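BILBO1_N domain-containing protein (Trypanosoma brucei equiperdum, PDB 7A1I) is of unknown function but carries an N-terminal BILBO1_N domain of the ubiquitin clan, which probably serves as a protein-binding module. Local coordinates at residues Cys9-Cys14 with Asn83-Leu88; Lys18-Phe23 with Ala98-Pro103. All coordinates share one frame; numbering follows the deposited sequence.

Interaction 1 of 2, residues Cys9-Cys14 with Asn83-Leu88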
ATOM      1  N   CYS A   9      -1.277  -1.904   6.513  1.00 38.89           N
ATOM      2  CA  CYS A   9      -0.055  -1.811   5.729  1.00 36.45           C
ATOM      3  C   CYS A   9      -0.398  -1.656   4.256  1.00 36.06           C
ATOM      4  O   CYS A   9      -1.390  -2.217   3.772  1.00 37.73           O
ATOM      5  CB  CYS A   9       0.844  -3.030   5.909  1.00 37.44           C
ATOM      6  SG  CYS A   9       1.510  -3.233   7.554  1.00 47.19           S
ATOM      7  N   VAL A  10       0.422  -0.874   3.561  1.00 32.57           N
ATOM      8  CA  VAL A  10       0.226  -0.522   2.162  1.00 32.88           C
ATOM      9  C   VAL A  10       1.564  -0.692   1.465  1.00 33.25           C
ATOM     10  O   VAL A  10       2.567  -0.124   1.914  1.00 35.12           O
ATOM     11  CB  VAL A  10      -0.273   0.914   1.996  1.00 31.89           C
ATOM     12  CG1 VAL A  10      -0.528   1.205   0.535  1.00 35.27           C
ATOM     13  CG2 VAL A  10      -1.575   1.112   2.829  1.00 34.06           C
ATOM     14  N   ALA A  11       1.601  -1.510   0.411  1.00 30.95           N
ATOM     15  CA  ALA A  11       2.872  -1.764  -0.277  1.00 33.36           C
ATOM     16  C   ALA A  11       2.722  -1.403  -1.749  1.00 33.00           C
ATOM     17  O   ALA A  11       1.604  -1.242  -2.257  1.00 32.77           O
ATOM     18  CB  ALA A  11       3.330  -3.222  -0.114  1.00 33.29           C
ATOM     19  N   THR A  12       3.864  -1.188  -2.400  1.00 32.87           N
ATOM     20  CA  THR A  12       3.898  -0.848  -3.824  1.00 34.13           C
ATOM     21  C   THR A  12       5.306  -1.119  -4.349  1.00 35.77           C
ATOM     22  O   THR A  12       6.228  -1.387  -3.582  1.00 35.87           O
ATOM     23  CB  THR A  12       3.469   0.614  -4.070  1.00 34.10           C
ATOM     24  OG1 THR A  12       3.121   0.819  -5.455  1.00 35.58           O
ATOM     25  CG2 THR A  12       4.540   1.608  -3.646  1.00 34.58           C
ATOM     26  N   ASP A  13       5.460  -1.028  -5.666  1.00 37.46           N
ATOM     27  CA  ASP A  13       6.735  -1.288  -6.324  1.00 39.57           C
ATOM     28  C   ASP A  13       7.548  -0.007  -6.483  1.00 40.54           C
ATOM     29  O   ASP A  13       7.033   1.024  -6.914  1.00 40.73           O
ATOM     30  CB  ASP A  13       6.491  -1.925  -7.693  1.00 41.56           C
ATOM     31  CG  ASP A  13       7.777  -2.340  -8.394  1.00 46.71           C
ATOM     32  OD1 ASP A  13       8.176  -3.518  -8.255  1.00 47.82           O
ATOM     33  OD2 ASP A  13       8.375  -1.496  -9.106  1.00 46.49           O
ATOM     34  N   CYS A  14       8.834  -0.081  -6.160  1.00 41.79           N
ATOM     35  CA  CYS A  14       9.763   1.033  -6.329  1.00 43.46           C
ATOM     36  C   CYS A  14      11.002   0.482  -7.028  1.00 49.61           C
ATOM     37  O   CYS A  14      11.836  -0.196  -6.410  1.00 49.82           O
ATOM     38  CB  CYS A  14      10.096   1.688  -4.996  1.00 42.48           C
ATOM     39  SG  CYS A  14      11.134   3.155  -5.167  1.00 53.93           S
ATOM     40  N   ASN A  83      -4.696  -5.114  10.638  1.00 61.21           N
ATOM     41  CA  ASN A  83      -3.546  -5.825  10.085  1.00 70.50           C
ATOM     42  C   ASN A  83      -3.735  -6.176   8.619  1.00 59.16           C
ATOM     43  O   ASN A  83      -3.067  -7.087   8.111  1.00 56.40           O
ATOM     44  CB  ASN A  83      -3.222  -7.093  10.887  1.00 80.94           C
ATOM     45  CG  ASN A  83      -2.529  -6.793  12.201  1.00 78.06           C
ATOM     46  OD1 ASN A  83      -1.891  -5.749  12.356  1.00 83.71           O
ATOM     47  ND2 ASN A  83      -2.644  -7.713  13.157  1.00 82.66           N
ATOM     48  N   SER A  84      -4.621  -5.470   7.917  1.00 46.96           N
ATOM     49  CA  SER A  84      -4.767  -5.708   6.491  1.00 45.55           C
ATOM     50  C   SER A  84      -3.503  -5.299   5.742  1.00 39.54           C
ATOM     51  O   SER A  84      -2.781  -4.380   6.140  1.00 41.89           O
ATOM     52  CB  SER A  84      -5.977  -4.951   5.937  1.00 49.26           C
ATOM     53  OG  SER A  84      -7.190  -5.595   6.305  1.00 57.74           O
ATOM     54  N   GLN A  85      -3.232  -6.010   4.648  1.00 38.41           N
ATOM     55  CA  GLN A  85      -2.137  -5.678   3.744  1.00 36.58           C
ATOM     56  C   GLN A  85      -2.751  -5.241   2.420  1.00 34.65           C
ATOM     57  O   GLN A  85      -3.461  -6.019   1.766  1.00 35.07           O
ATOM     58  CB  GLN A  85      -1.179  -6.859   3.526  1.00 37.60           C
ATOM     59  CG  GLN A  85      -0.054  -6.536   2.553  1.00 36.13           C
ATOM     60  CD  GLN A  85       0.996  -5.573   3.152  1.00 35.71           C
ATOM     61  OE1 GLN A  85       1.614  -5.872   4.173  1.00 37.29           O
ATOM     62  NE2 GLN A  85       1.164  -4.415   2.529  1.00 33.81           N
ATOM     63  N   VAL A  86      -2.485  -4.011   2.044  1.00 36.18           N
ATOM     64  CA  VAL A  86      -2.913  -3.447   0.773  1.00 33.56           C
ATOM     65  C   VAL A  86      -1.736  -3.411  -0.186  1.00 31.82           C
ATOM     66  O   VAL A  86      -0.575  -3.238   0.228  1.00 34.30           O
ATOM     67  CB  VAL A  86      -3.498  -2.039   0.999  1.00 32.32           C
ATOM     68  CG1 VAL A  86      -3.745  -1.326  -0.327  1.00 31.12           C
ATOM     69  CG2 VAL A  86      -4.830  -2.170   1.761  1.00 37.46           C
ATOM     70  N   TYR A  87      -2.031  -3.582  -1.479  1.00 36.78           N
ATOM     71  CA  TYR A  87      -1.039  -3.410  -2.533  1.00 35.33           C
ATOM     72  C   TYR A  87      -1.589  -2.449  -3.574  1.00 34.10           C
ATOM     73  O   TYR A  87      -2.715  -2.627  -4.053  1.00 36.15           O
ATOM     74  CB  TYR A  87      -0.659  -4.742  -3.207  1.00 36.74           C
ATOM     75  CG  TYR A  87       0.561  -4.624  -4.091  1.00 39.54           C
ATOM     76  CD1 TYR A  87       0.443  -4.485  -5.478  1.00 41.14           C
ATOM     77  CD2 TYR A  87       1.841  -4.667  -3.541  1.00 41.65           C
ATOM     78  CE1 TYR A  87       1.581  -4.382  -6.288  1.00 38.90           C
ATOM     79  CE2 TYR A  87       2.978  -4.553  -4.341  1.00 41.72           C
ATOM     80  CZ  TYR A  87       2.846  -4.405  -5.698  1.00 41.35           C
ATOM     81  OH  TYR A  87       3.979  -4.315  -6.483  1.00 42.29           O
ATOM     82  N   LEU A  88      -0.775  -1.458  -3.947  1.00 35.24           N
ATOM     83  CA  LEU A  88      -1.144  -0.429  -4.911  1.00 33.98           C
ATOM     84  C   LEU A  88      -0.403  -0.658  -6.221  1.00 35.83           C
ATOM     85  O   LEU A  88       0.837  -0.744  -6.236  1.00 38.54           O
ATOM     86  CB  LEU A  88      -0.844   0.970  -4.370  1.00 33.20           C
ATOM     87  CG  LEU A  88      -1.516   1.275  -3.031  1.00 36.28           C
ATOM     88  CD1 LEU A  88      -1.171   2.688  -2.541  1.00 34.92           C
ATOM     89  CD2 LEU A  88      -3.040   1.076  -3.124  1.00 34.97           C
TER
HETATM   90  O   HOH W   1       3.296  -1.128  -7.683  1.00 28.02           O
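Strands 9-14 and 84-88 run parallel, their axes 27° apart, and pair Cys9 with Gln85, Val10 with Val86 and Ala11 with Tyr87. This is the central parallel pair of a ubiquitin-like beta-grasp sheet, which packs against helix 32-50. Four backbone hydrogen bonds join the strands. The shortest runs from Val86 N to Cys9 O (2.7 Å), with the donor above the carbonyl plane. On the helix side, Val10 and Val86 lie side by side and point the same way. Val10 CG1, anti to its backbone N, presses tightly on Leu88 CD1 (3.5 Å). On the other face, Gln85 bends at chi2 (72°) and brings its amide over strand 9-14, OE1 against Cys9 CB (3.4 Å). Its NE2 bonds Val86 O at 3.1 Å, nearly in its own amide plane, and also Asn20 OD1. Val86 O thus accepts two hydrogen bonds, the second from Ala11 N (2.8 Å). The Tyr87 ring lies obliquely over strand 9-14, CD2 4.0 Å from Ala11 CB and CE2 3.9 Å from Thr12 CA. Its OH is hydrogen-bonded to Asp95 OD1 and Lys18 NZ. Asp13 is salt-bridged to Lys18. Beyond the last bridge, Thr12 OG1, anti to its backbone N, donates to Leu88 O at 2.9 Å.

Interaction 2 of 2, residues Lys18-Phe23 with Ala98-Pro103. With EDO (1,2-ethanediol), chain G.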
ATOM      1  N   LYS A  18       9.923  -4.113  -3.543  1.00 41.80           N
ATOM      2  CA  LYS A  18       8.655  -3.808  -2.877  1.00 42.18           C
ATOM      3  C   LYS A  18       8.903  -2.976  -1.621  1.00 38.31           C
ATOM      4  O   LYS A  18       9.815  -3.278  -0.844  1.00 40.08           O
ATOM      5  CB  LYS A  18       7.876  -5.079  -2.532  1.00 40.30           C
ATOM      6  CG  LYS A  18       7.748  -6.049  -3.699  1.00 43.60           C
ATOM      7  CD  LYS A  18       7.077  -5.409  -4.905  1.00 40.81           C
ATOM      8  CE  LYS A  18       7.185  -6.328  -6.124  1.00 46.34           C
ATOM      9  NZ  LYS A  18       6.489  -5.789  -7.331  1.00 48.77           N
ATOM     10  N   VAL A  19       8.125  -1.905  -1.453  1.00 37.71           N
ATOM     11  CA  VAL A  19       8.212  -1.026  -0.288  1.00 38.59           C
ATOM     12  C   VAL A  19       6.879  -1.094   0.451  1.00 34.30           C
ATOM     13  O   VAL A  19       5.816  -0.965  -0.169  1.00 36.64           O
ATOM     14  CB  VAL A  19       8.511   0.434  -0.673  1.00 40.11           C
ATOM     15  CG1 VAL A  19       8.550   1.316   0.583  1.00 42.15           C
ATOM     16  CG2 VAL A  19       9.807   0.530  -1.416  1.00 54.52           C
ATOM     17  N   ASN A  20       6.941  -1.288   1.769  1.00 37.91           N
ATOM     18  CA  ASN A  20       5.771  -1.495   2.610  1.00 34.66           C
ATOM     19  C   ASN A  20       5.767  -0.447   3.720  1.00 36.13           C
ATOM     20  O   ASN A  20       6.796  -0.230   4.363  1.00 36.39           O
ATOM     21  CB  ASN A  20       5.801  -2.915   3.195  1.00 36.33           C
ATOM     22  CG  ASN A  20       4.448  -3.378   3.695  1.00 34.85           C
ATOM     23  OD1 ASN A  20       3.432  -2.795   3.376  1.00 35.02           O
ATOM     24  ND2 ASN A  20       4.443  -4.441   4.485  1.00 36.71           N
ATOM     25  N   LEU A  21       4.615   0.214   3.916  1.00 37.77           N
ATOM     26  CA  LEU A  21       4.392   1.240   4.933  1.00 36.64           C
ATOM     27  C   LEU A  21       3.232   0.861   5.851  1.00 37.76           C
ATOM     28  O   LEU A  21       2.209   0.339   5.396  1.00 35.34           O
ATOM     29  CB  LEU A  21       4.051   2.598   4.298  1.00 35.44           C
ATOM     30  CG  LEU A  21       5.029   3.154   3.269  1.00 35.93           C
ATOM     31  CD1 LEU A  21       4.517   4.476   2.713  1.00 35.71           C
ATOM     32  CD2 LEU A  21       6.400   3.323   3.892  1.00 39.37           C
ATOM     33  N   ARG A  22       3.360   1.166   7.139  1.00 39.38           N
ATOM     34  CA  ARG A  22       2.296   0.918   8.105  1.00 39.44           C
ATOM     35  C   ARG A  22       1.670   2.239   8.520  1.00 39.75           C
ATOM     36  O   ARG A  22       2.390   3.188   8.858  1.00 40.50           O
ATOM     37  CB  ARG A  22       2.829   0.175   9.333  1.00 44.76           C
ATOM     38  CG  ARG A  22       1.752  -0.535  10.135  1.00 47.03           C
ATOM     39  CD  ARG A  22       1.138   0.348  11.193  1.00 58.49           C
ATOM     40  NE  ARG A  22       2.125   0.780  12.173  1.00 71.09           N
ATOM     41  CZ  ARG A  22       2.404   0.104  13.280  1.00 78.57           C
ATOM     42  NH1 ARG A  22       1.764  -1.030  13.540  1.00 73.09           N
ATOM     43  NH2 ARG A  22       3.313   0.564  14.129  1.00 67.05           N
ATOM     44  N   PHE A  23       0.334   2.283   8.536  1.00 44.90           N
ATOM     45  CA  PHE A  23      -0.433   3.424   9.016  1.00 46.38           C
ATOM     46  C   PHE A  23      -1.311   2.989  10.181  1.00 46.69           C
ATOM     47  O   PHE A  23      -1.934   1.922  10.136  1.00 46.67           O
ATOM     48  CB  PHE A  23      -1.310   4.018   7.903  1.00 44.34           C
ATOM     49  CG  PHE A  23      -0.521   4.611   6.775  1.00 41.09           C
ATOM     50  CD1 PHE A  23      -0.355   3.914   5.584  1.00 42.23           C
ATOM     51  CD2 PHE A  23       0.062   5.864   6.905  1.00 43.82           C
ATOM     52  CE1 PHE A  23       0.391   4.458   4.544  1.00 39.29           C
ATOM     53  CE2 PHE A  23       0.817   6.411   5.876  1.00 44.36           C
ATOM     54  CZ  PHE A  23       0.981   5.718   4.696  1.00 40.96           C
ATOM     55  N   ALA A  98       7.141 -10.178  -6.030  1.00 51.41           N
ATOM     56  CA  ALA A  98       8.269 -10.373  -5.126  1.00 49.93           C
ATOM     57  C   ALA A  98       7.748 -10.287  -3.698  1.00 50.45           C
ATOM     58  O   ALA A  98       6.610  -9.883  -3.456  1.00 51.02           O
ATOM     59  CB  ALA A  98       9.369  -9.332  -5.362  1.00 46.55           C
ATOM     60  N   ALA A  99       8.603 -10.669  -2.755  1.00 47.68           N
ATOM     61  CA  ALA A  99       8.214 -10.676  -1.353  1.00 46.84           C
ATOM     62  C   ALA A  99       7.949  -9.257  -0.864  1.00 42.82           C
ATOM     63  O   ALA A  99       8.705  -8.328  -1.162  1.00 41.20           O
ATOM     64  CB  ALA A  99       9.305 -11.334  -0.505  1.00 49.83           C
ATOM     65  N   ILE A 100       6.861  -9.081  -0.122  1.00 41.15           N
ATOM     66  CA  ILE A 100       6.554  -7.804   0.508  1.00 38.49           C
ATOM     67  C   ILE A 100       7.272  -7.766   1.852  1.00 39.45           C
ATOM     68  O   ILE A 100       7.075  -8.675   2.671  1.00 43.50           O
ATOM     69  CB  ILE A 100       5.045  -7.599   0.674  1.00 37.36           C
ATOM     70  CG1 ILE A 100       4.375  -7.536  -0.707  1.00 39.57           C
ATOM     71  CG2 ILE A 100       4.801  -6.323   1.418  1.00 38.35           C
ATOM     72  CD1 ILE A 100       2.837  -7.590  -0.649  1.00 41.81           C
ATOM     73  N   PRO A 101       8.102  -6.770   2.112  1.00 38.67           N
ATOM     74  CA  PRO A 101       8.891  -6.759   3.347  1.00 44.30           C
ATOM     75  C   PRO A 101       8.099  -6.247   4.545  1.00 45.82           C
ATOM     76  O   PRO A 101       6.962  -5.791   4.441  1.00 44.22           O
ATOM     77  CB  PRO A 101      10.037  -5.807   3.018  1.00 43.14           C
ATOM     78  CG  PRO A 101       9.487  -4.898   1.998  1.00 42.17           C
ATOM     79  CD  PRO A 101       8.481  -5.676   1.201  1.00 40.26           C
ATOM     80  N   GLU A 102       8.749  -6.337   5.704  1.00 46.59           N
ATOM     81  CA  GLU A 102       8.254  -5.676   6.898  1.00 49.50           C
ATOM     82  C   GLU A 102       8.062  -4.192   6.594  1.00 42.66           C
ATOM     83  O   GLU A 102       8.807  -3.611   5.798  1.00 42.44           O
ATOM     84  CB  GLU A 102       9.257  -5.811   8.043  1.00 58.12           C
ATOM     85  CG  GLU A 102       9.766  -7.209   8.327  1.00 64.76           C
ATOM     86  CD  GLU A 102       8.749  -8.101   8.992  1.00 74.64           C
ATOM     87  OE1 GLU A 102       8.914  -9.339   8.910  1.00 72.60           O
ATOM     88  OE2 GLU A 102       7.806  -7.569   9.615  1.00 74.10           O
ATOM     89  N   PRO A 103       7.070  -3.556   7.198  1.00 39.15           N
ATOM     90  CA  PRO A 103       6.797  -2.156   6.873  1.00 39.87           C
ATOM     91  C   PRO A 103       7.684  -1.189   7.651  1.00 42.90           C
ATOM     92  O   PRO A 103       8.040  -1.420   8.807  1.00 45.32           O
ATOM     93  CB  PRO A 103       5.333  -1.989   7.291  1.00 38.78           C
ATOM     94  CG  PRO A 103       5.181  -2.956   8.450  1.00 45.19           C
ATOM     95  CD  PRO A 103       6.031  -4.141   8.069  1.00 43.74           C
TER
HETATM   96  C1  EDO G 203      11.252  -2.411   8.191  1.00 58.92           C
HETATM   97  O1  EDO G 203      11.738  -1.574   9.246  1.00 58.92           O
HETATM   98  C2  EDO G 203      12.407  -2.766   7.268  1.00 58.92           C
HETATM   99  O2  EDO G 203      11.902  -3.448   6.111  1.00 58.92           O
HETATM  100  O   HOH W   2      10.866  -6.756  -2.789  1.00 38.50           O
HETATM  101  O   HOH W   3       9.276  -1.753   3.732  1.00 33.67           O
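The flat carboxamide of Asn20 lies between Ile100 CG2 on one face (3.6 Å from ND2) and Pro103 CB on the other (3.8 Å from ND2). The Ile100 side chain crosses it at about a right angle. At its edges, ND2 meets Pro101 O and OD1 meets Gln85, so both ends are gripped and its rotation is fixed. The ND2 bond to Pro101 O is 2.9 Å long, with the acceptor close to the amide plane and the N-H arriving nearly along the C=O axis. CG is anti to the backbone N (chi1 -161°), which carries the group out to the loop. The Pro101 ring brings CG to Lys18 O (3.3 Å). Pro103 sets CB against Arg22 CB (3.9 Å), while its CA-H approaches Asn20 O. Lys18 bends at chi2 and lays its chain along the loop, CE against Ala98 CB at 3.8 Å. Its NZ is hydrogen-bonded to Ile96 O and salt-bridged to Asp95. Two waters stitch the backbones: one links Lys18 N to Ala99 O, the other Asn20 N to Glu102 O. The backbone of Ala98 and Ile100 is hydrogen-bonded to the chain of another protein. The irregular 98-103 segment leads into strand 104-105, which pairs with strand 17-25. That strand has strand 6-14 on its other side and turns Val19 and Leu21 to helix 32-50.

Overall arrangement
From the N terminus, strand 6-14 turns back into strand 17-25, and the two pair as antiparallel neighbours. Helix 32-50 and strands 60-65 and 70-73 follow. Strand 84-89 then returns beside strand 6-14, and interaction 1 closes a loop of 68 residues. The chain continues to 98-103, which comes back to strand 17-25. Interaction 2 closes a second loop, of 74 residues. The segments alternate along the chain, so the two contacts cross. The centres of interactions 1 and 2 are about 6 Å apart. Val10 N to Leu21 O (2.8 Å) is a probable hydrogen bond between them. Together they tie the middle of the sheet to its 104-105 edge.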